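Local coordinates for transcriptional regulator, MerR family (Bacillus thuringiensis serovar konkukian, PDB 3GPV), which probably binds DNA as a dimeric transcription factor of the MerR family, with a helix-turn-helix domain and a long helix that probably forms a coiled coil, at residues T72-I76 and Q77-Q81; Q81-D84 and W85-G89; K101-E104 and A105-L108. All coordinates share one frame; numbering follows the deposited sequence.

Interaction 1 of 3, residues T72-I76 and Q77-Q81; sequences TGMPI and QKIKQ
Apolar contact is made chiefly by Met74, a selenomethionine, against Ile79, a residue in the first turn of helix 76-88. Its selenium lies 3.7 Å from Ile79 CG1, with the Met74 CG methylene as near to the same carbon. Met74 CG stands anti to the backbone N (chi1 -178°) and the chain runs straight on to SE, which carries the heavy atom over the start of the helix; only the terminal methyl bends off. Ile79 CD1 packs 3.3 Å from Met74 O. Met74 CG also meets the Lys78 CB methylene at 3.8 Å. Leu69 of helix 57-70 touches both Met74 and Ile79, while Leu99 and Gln103 of helix 93-128 cover Met74 as well.

The second apolar pair is more exposed. Lys78 is extended beyond CG and crosses the CG-CD edge of the Pro75 ring obliquely, Lys78 CD reaching Pro75 CD at 3.8 Å.

Residues 72-75 form the short connection between helices 57-70 and 76-88 of the MerR-type domain, the latter opening at Ile76. Gly73, with positive phi, is the C-prime residue of a Schellman motif closing the earlier helix, and Pro75 sits at the N-cap of the next one.

Backbone bonding then starts the new helix. The N-cap carbonyl Pro75 O takes Ile79 N at 3.1 Å in the carbonyl plane, plus a weak bond from Lys78 N. Lys80 N follows to Ile76 O at 3.0 Å.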
loop_
_atom_site.group_PDB
_atom_site.type_symbol
_atom_site.label_atom_id
_atom_site.label_comp_id
_atom_site.label_asym_id
_atom_site.label_seq_id
_atom_site.Cartn_x
_atom_site.Cartn_y
_atom_site.Cartn_z
ATOM N N THR B 72 -4.260 -3.000 5.012
ATOM C CA THR B 72 -3.077 -2.735 5.813
ATOM C C THR B 72 -1.938 -3.643 5.387
ATOM O O THR B 72 -0.946 -3.795 6.098
ATOM C CB THR B 72 -3.342 -2.878 7.336
ATOM O OG1 THR B 72 -4.070 -4.077 7.605
ATOM C CG2 THR B 72 -4.133 -1.691 7.842
ATOM N N GLY B 73 -2.104 -4.255 4.218
ATOM C CA GLY B 73 -1.071 -5.104 3.660
ATOM C C GLY B 73 -0.942 -6.554 4.080
ATOM O O GLY B 73 0.072 -7.183 3.752
HETATM N N MSE B 74 -1.925 -7.116 4.780
HETATM C CA MSE B 74 -1.785 -8.517 5.158
HETATM C C MSE B 74 -1.933 -9.382 3.928
HETATM O O MSE B 74 -2.832 -9.174 3.129
HETATM C CB MSE B 74 -2.805 -8.964 6.213
HETATM C CG MSE B 74 -2.558 -10.424 6.594
HETATM SE SE MSE B 74 -3.794 -11.006 7.956
HETATM C CE MSE B 74 -3.140 -9.963 9.449
ATOM N N PRO B 75 -1.015 -10.340 3.729
ATOM C CA PRO B 75 -1.055 -11.244 2.575
ATOM C C PRO B 75 -2.400 -11.965 2.542
ATOM O O PRO B 75 -2.970 -12.280 3.585
ATOM C CB PRO B 75 0.108 -12.179 2.847
ATOM C CG PRO B 75 1.089 -11.269 3.529
ATOM C CD PRO B 75 0.221 -10.525 4.504
ATOM N N ILE B 76 -2.900 -12.219 1.343
ATOM C CA ILE B 76 -4.179 -12.887 1.172
ATOM C C ILE B 76 -4.237 -14.252 1.862
ATOM O O ILE B 76 -5.267 -14.627 2.416
ATOM C CB ILE B 76 -4.505 -13.094 -0.325
ATOM C CG1 ILE B 76 -4.434 -11.761 -1.085
ATOM C CG2 ILE B 76 -5.887 -13.697 -0.467
ATOM C CD1 ILE B 76 -3.019 -11.271 -1.398
ATOM N N GLN B 77 -3.134 -14.992 1.830
ATOM C CA GLN B 77 -3.103 -16.316 2.433
ATOM C C GLN B 77 -3.277 -16.280 3.945
ATOM O O GLN B 77 -3.901 -17.168 4.524
ATOM C CB GLN B 77 -1.797 -17.036 2.070
ATOM C CG GLN B 77 -0.552 -16.542 2.796
ATOM C CD GLN B 77 0.077 -17.618 3.676
ATOM O OE1 GLN B 77 0.435 -18.698 3.200
ATOM N NE2 GLN B 77 0.219 -17.322 4.965
ATOM N N LYS B 78 -2.723 -15.255 4.582
ATOM C CA LYS B 78 -2.836 -15.115 6.027
ATOM C C LYS B 78 -4.239 -14.659 6.397
ATOM O O LYS B 78 -4.772 -15.040 7.435
ATOM C CB LYS B 78 -1.798 -14.119 6.545
ATOM C CG LYS B 78 -0.364 -14.597 6.365
ATOM C CD LYS B 78 0.641 -13.539 6.792
ATOM C CE LYS B 78 2.067 -14.004 6.545
ATOM N NZ LYS B 78 3.061 -12.960 6.905
ATOM N N ILE B 79 -4.848 -13.845 5.545
ATOM C CA ILE B 79 -6.197 -13.379 5.820
ATOM C C ILE B 79 -7.135 -14.581 5.776
ATOM O O ILE B 79 -8.050 -14.693 6.589
ATOM C CB ILE B 79 -6.652 -12.342 4.780
ATOM C CG1 ILE B 79 -5.738 -11.119 4.842
ATOM C CG2 ILE B 79 -8.076 -11.929 5.053
ATOM C CD1 ILE B 79 -5.902 -10.161 3.683
ATOM N N LYS B 80 -6.897 -15.480 4.826
ATOM C CA LYS B 80 -7.731 -16.669 4.695
ATOM C C LYS B 80 -7.515 -17.549 5.915
ATOM O O LYS B 80 -8.450 -18.162 6.426
ATOM C CB LYS B 80 -7.384 -17.439 3.417
ATOM C CG LYS B 80 -8.249 -18.671 3.195
ATOM C CD LYS B 80 -8.068 -19.255 1.801
ATOM C CE LYS B 80 -6.624 -19.683 1.539
ATOM N NZ LYS B 80 -6.436 -20.234 0.154
ATOM N N GLN B 81 -6.273 -17.590 6.384
ATOM C CA GLN B 81 -5.912 -18.379 7.549
ATOM C C GLN B 81 -6.648 -17.826 8.760
ATOM O O GLN B 81 -7.060 -18.573 9.653
ATOM C CB GLN B 81 -4.406 -18.307 7.770
ATOM C CG GLN B 81 -3.886 -19.223 8.847
ATOM C CD GLN B 81 -2.385 -19.406 8.754
ATOM O OE1 GLN B 81 -1.621 -18.446 8.854
ATOM N NE2 GLN B 81 -1.954 -20.646 8.554
#

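Interaction 2 of 3, residues Q81-D84 and W85-G89; sequences QFID and WSMEG
The indole of Trp85 and the side-chain amide of Gln81 lie flat on one another, their planes 2° apart. Gln81 CG sits over the six-membered ring in a CH-pi contact, 3.7 Å from the centroid, and Gln81 CD continues over the same ring, 3.8 Å from Trp85 CZ2. The glutamine chain leaves CB pointing away from its own backbone N (chi1 -173°), which lays it alongside the indole, one helical turn ahead of it. The carbonyl Gln81 O lies over the same face, 3.1 Å above the indole plane and offset toward the rim. His95 meets Trp85 edge-to-face.

The Phe82 ring carries Ser86 OG over its centre, 3.7 Å above the plane. That hydroxyl donates its hydrogen to Phe82 O, with Ser86 OG to Phe82 O at 2.8 Å, while Ser86 N bonds to the same oxygen from the opposite face of the carbonyl plane. Two donors from a single residue thus grip Phe82 O. The serine can fold back in this way because its OG stands beside its own backbone N (chi1 -62°).

Farther along, Met87 CG, in a selenomethionine, lies 3.1 Å from Ile83 O, and Met87 N bonds to that carbonyl. Phe82 packs on Leu99 and Met100 of helix 93-128 and on Tyr128 of the second subunit, whereas Ile83 packs on Ile66 of helix 57-70. The arrangement is the last two turns of an alpha-helix, with an i to i+4 CH-pi contact and a serine hydroxyl bonded to the i-4 carbonyl, ending at Gly89, the first residue to leave helical angles, before the turn into helix 93-128.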
loop_
_atom_site.group_PDB
_atom_site.type_symbol
_atom_site.label_atom_id
_atom_site.label_comp_id
_atom_site.label_asym_id
_atom_site.label_seq_id
_atom_site.Cartn_x
_atom_site.Cartn_y
_atom_site.Cartn_z
ATOM N N GLN B 81 -6.273 -17.590 6.384
ATOM C CA GLN B 81 -5.912 -18.379 7.549
ATOM C C GLN B 81 -6.648 -17.826 8.760
ATOM O O GLN B 81 -7.060 -18.573 9.653
ATOM C CB GLN B 81 -4.406 -18.307 7.770
ATOM C CG GLN B 81 -3.886 -19.223 8.847
ATOM C CD GLN B 81 -2.385 -19.406 8.754
ATOM O OE1 GLN B 81 -1.621 -18.446 8.854
ATOM N NE2 GLN B 81 -1.954 -20.646 8.554
ATOM N N PHE B 82 -6.817 -16.507 8.776
ATOM C CA PHE B 82 -7.517 -15.835 9.865
ATOM C C PHE B 82 -8.989 -16.240 9.841
ATOM O O PHE B 82 -9.601 -16.492 10.878
ATOM C CB PHE B 82 -7.408 -14.318 9.707
ATOM C CG PHE B 82 -8.350 -13.551 10.586
ATOM C CD1 PHE B 82 -8.125 -13.455 11.952
ATOM C CD2 PHE B 82 -9.486 -12.954 10.053
ATOM C CE1 PHE B 82 -9.018 -12.776 12.784
ATOM C CE2 PHE B 82 -10.383 -12.276 10.873
ATOM C CZ PHE B 82 -10.147 -12.187 12.243
ATOM N N ILE B 83 -9.547 -16.286 8.640
ATOM C CA ILE B 83 -10.939 -16.646 8.442
ATOM C C ILE B 83 -11.187 -18.099 8.812
ATOM O O ILE B 83 -12.151 -18.414 9.508
ATOM C CB ILE B 83 -11.332 -16.426 6.982
ATOM C CG1 ILE B 83 -11.197 -14.945 6.645
ATOM C CG2 ILE B 83 -12.747 -16.911 6.735
ATOM C CD1 ILE B 83 -11.260 -14.664 5.147
ATOM N N ASP B 84 -10.313 -18.983 8.342
ATOM C CA ASP B 84 -10.453 -20.401 8.639
ATOM C C ASP B 84 -10.386 -20.631 10.139
ATOM O O ASP B 84 -11.159 -21.417 10.681
ATOM C CB ASP B 84 -9.370 -21.214 7.926
ATOM C CG ASP B 84 -9.537 -21.211 6.418
ATOM O OD1 ASP B 84 -10.693 -21.234 5.947
ATOM O OD2 ASP B 84 -8.517 -21.199 5.701
ATOM N N TRP B 85 -9.465 -19.944 10.810
ATOM C CA TRP B 85 -9.340 -20.076 12.259
ATOM C C TRP B 85 -10.595 -19.571 12.955
ATOM O O TRP B 85 -11.061 -20.182 13.913
ATOM C CB TRP B 85 -8.140 -19.288 12.793
ATOM C CG TRP B 85 -6.818 -19.950 12.594
ATOM C CD1 TRP B 85 -6.586 -21.279 12.435
ATOM C CD2 TRP B 85 -5.534 -19.314 12.596
ATOM N NE1 TRP B 85 -5.238 -21.519 12.339
ATOM C CE2 TRP B 85 -4.567 -20.330 12.434
ATOM C CE3 TRP B 85 -5.108 -17.985 12.722
ATOM C CZ2 TRP B 85 -3.193 -20.058 12.395
ATOM C CZ3 TRP B 85 -3.739 -17.713 12.684
ATOM C CH2 TRP B 85 -2.800 -18.748 12.521
ATOM N N SER B 86 -11.130 -18.447 12.482
ATOM C CA SER B 86 -12.341 -17.884 13.069
ATOM C C SER B 86 -13.478 -18.887 12.928
ATOM O O SER B 86 -14.338 -18.984 13.791
ATOM C CB SER B 86 -12.718 -16.572 12.367
ATOM O OG SER B 86 -11.699 -15.602 12.520
HETATM N N MSE B 87 -13.456 -19.646 11.840
HETATM C CA MSE B 87 -14.499 -20.640 11.570
HETATM C C MSE B 87 -14.365 -21.875 12.481
HETATM O O MSE B 87 -15.361 -22.475 12.884
HETATM C CB MSE B 87 -14.441 -21.078 10.102
HETATM C CG MSE B 87 -14.743 -19.978 9.080
HETATM SE SE MSE B 87 -16.539 -19.354 9.171
HETATM C CE MSE B 87 -16.351 -17.795 10.342
ATOM N N GLU B 88 -13.123 -22.233 12.807
ATOM C CA GLU B 88 -12.847 -23.383 13.668
ATOM C C GLU B 88 -13.335 -23.200 15.098
ATOM O O GLU B 88 -13.420 -24.172 15.847
ATOM C CB GLU B 88 -11.347 -23.703 13.685
ATOM C CG GLU B 88 -10.807 -24.184 12.359
ATOM C CD GLU B 88 -9.295 -24.296 12.347
ATOM O OE1 GLU B 88 -8.741 -24.993 13.216
ATOM O OE2 GLU B 88 -8.655 -23.691 11.462
ATOM N N GLY B 89 -13.648 -21.966 15.488
ATOM C CA GLY B 89 -14.136 -21.736 16.839
ATOM C C GLY B 89 -13.096 -21.217 17.813
ATOM O O GLY B 89 -11.944 -21.000 17.445
#

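Interaction 3 of 3, residues K101-E104 and A105-L108; sequences KQQE and ANVL
Glu104 and Leu108 lie side by side and point the same way, Glu104 CG meeting Leu108 CD2 at 3.5 Å. The same methyl, Leu108 CD2, comes to 3.0 Å from Glu104 O, a tight approach. On a neighbouring side of the helix, Val107 CG2 lies 3.8 Å from Gln103 NE2. The bend of Gln103 at chi2 (58°) brings its amide back toward the valine, although its CB points away. The side chains of Gln103 and Asn106 cross at about a right angle, and their amide planes are 69° apart.

Beneath the side chains, four i to i+4 backbone bonds fix their spacing, among them Val107 N to Gln103 O at 2.6 Å and Leu108 N to Glu104 O at 2.8 Å.

Outside partners hold the polar ends: Gln103 NE2 bonds to Thr72 OG1 in the loop after helix 57-70, and Glu104 OE2 to Gln122 NE2 of the second subunit. The two residues therefore look toward different neighbours from one helix, 93-128, which packs through Val107 on Thr72 of its own chain and on Thr114 of the second subunit, and through Leu108 on Leu118 of that subunit, at the start of a predicted coiled coil.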
loop_
_atom_site.group_PDB
_atom_site.type_symbol
_atom_site.label_atom_id
_atom_site.label_comp_id
_atom_site.label_asym_id
_atom_site.label_seq_id
_atom_site.Cartn_x
_atom_site.Cartn_y
_atom_site.Cartn_z
ATOM N N LYS B 101 -2.063 -9.282 16.945
ATOM C CA LYS B 101 -0.999 -8.569 17.628
ATOM C C LYS B 101 0.146 -8.307 16.667
ATOM O O LYS B 101 0.730 -7.234 16.678
ATOM C CB LYS B 101 -0.536 -9.340 18.871
ATOM C CG LYS B 101 -1.567 -9.302 20.002
ATOM C CD LYS B 101 -1.084 -10.008 21.260
ATOM C CE LYS B 101 0.070 -9.263 21.905
ATOM N NZ LYS B 101 0.568 -9.944 23.138
ATOM N N GLN B 102 0.457 -9.267 15.810
ATOM C CA GLN B 102 1.532 -9.048 14.854
ATOM C C GLN B 102 1.111 -7.973 13.847
ATOM O O GLN B 102 1.896 -7.089 13.485
ATOM C CB GLN B 102 1.882 -10.347 14.126
ATOM C CG GLN B 102 2.310 -11.466 15.065
ATOM C CD GLN B 102 2.695 -12.737 14.331
ATOM O OE1 GLN B 102 1.947 -13.227 13.489
ATOM N NE2 GLN B 102 3.867 -13.283 14.654
ATOM N N GLN B 103 -0.133 -8.043 13.398
ATOM C CA GLN B 103 -0.613 -7.055 12.435
ATOM C C GLN B 103 -0.574 -5.658 13.046
ATOM O O GLN B 103 -0.211 -4.691 12.381
ATOM C CB GLN B 103 -2.033 -7.392 11.976
ATOM C CG GLN B 103 -2.530 -6.518 10.829
ATOM C CD GLN B 103 -1.643 -6.583 9.593
ATOM O OE1 GLN B 103 -0.741 -7.405 9.499
ATOM N NE2 GLN B 103 -1.910 -5.715 8.635
ATOM N N GLU B 104 -0.958 -5.548 14.311
ATOM C CA GLU B 104 -0.929 -4.258 14.984
ATOM C C GLU B 104 0.506 -3.736 14.891
ATOM O O GLU B 104 0.746 -2.598 14.494
ATOM C CB GLU B 104 -1.352 -4.416 16.445
ATOM C CG GLU B 104 -0.962 -3.247 17.334
ATOM C CD GLU B 104 -1.249 -3.505 18.793
ATOM O OE1 GLU B 104 -1.075 -4.670 19.233
ATOM O OE2 GLU B 104 -1.632 -2.538 19.493
ATOM N N ALA B 105 1.464 -4.584 15.249
ATOM C CA ALA B 105 2.864 -4.187 15.191
ATOM C C ALA B 105 3.186 -3.726 13.753
ATOM O O ALA B 105 3.803 -2.680 13.543
ATOM C CB ALA B 105 3.764 -5.373 15.622
ATOM N N ASN B 106 2.744 -4.495 12.761
ATOM C CA ASN B 106 2.987 -4.131 11.369
ATOM C C ASN B 106 2.325 -2.793 10.996
ATOM O O ASN B 106 2.902 -1.958 10.303
ATOM C CB ASN B 106 2.462 -5.219 10.437
ATOM C CG ASN B 106 3.361 -6.435 10.392
ATOM O OD1 ASN B 106 4.580 -6.311 10.420
ATOM N ND2 ASN B 106 2.761 -7.619 10.296
ATOM N N VAL B 107 1.107 -2.583 11.466
ATOM C CA VAL B 107 0.429 -1.348 11.130
ATOM C C VAL B 107 1.113 -0.160 11.805
ATOM O O VAL B 107 1.212 0.905 11.219
ATOM C CB VAL B 107 -1.070 -1.419 11.484
ATOM C CG1 VAL B 107 -1.745 -0.098 11.144
ATOM C CG2 VAL B 107 -1.731 -2.530 10.688
ATOM N N LEU B 108 1.606 -0.338 13.022
ATOM C CA LEU B 108 2.311 0.757 13.685
ATOM C C LEU B 108 3.531 1.150 12.843
ATOM O O LEU B 108 3.821 2.330 12.651
ATOM C CB LEU B 108 2.790 0.347 15.075
ATOM C CG LEU B 108 1.971 0.576 16.359
ATOM C CD1 LEU B 108 0.902 1.639 16.153
ATOM C CD2 LEU B 108 1.374 -0.733 16.807
#

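Interactions 1, 2 and 3 come in that order along the chain. Interactions 1 and 2 both use helix 76-88 and share Gln81: the first opens the helix, the second closes it, and their centres are about 12 Å apart. Interaction 3 lies on the next helix, 93-128. Its centre is about 13 Å from that of interaction 1 and about 19 Å from that of interaction 2. It touches interaction 1, Thr72 and Met74 meeting Gln103 and Thr72 also meeting Val107, but its nearest atoms stay about 7 Å from interaction 2. The loop that starts helix 76-88 thus meets the long helix, which continues into contact with the second subunit, linking the MerR-type domain to the dimer interface.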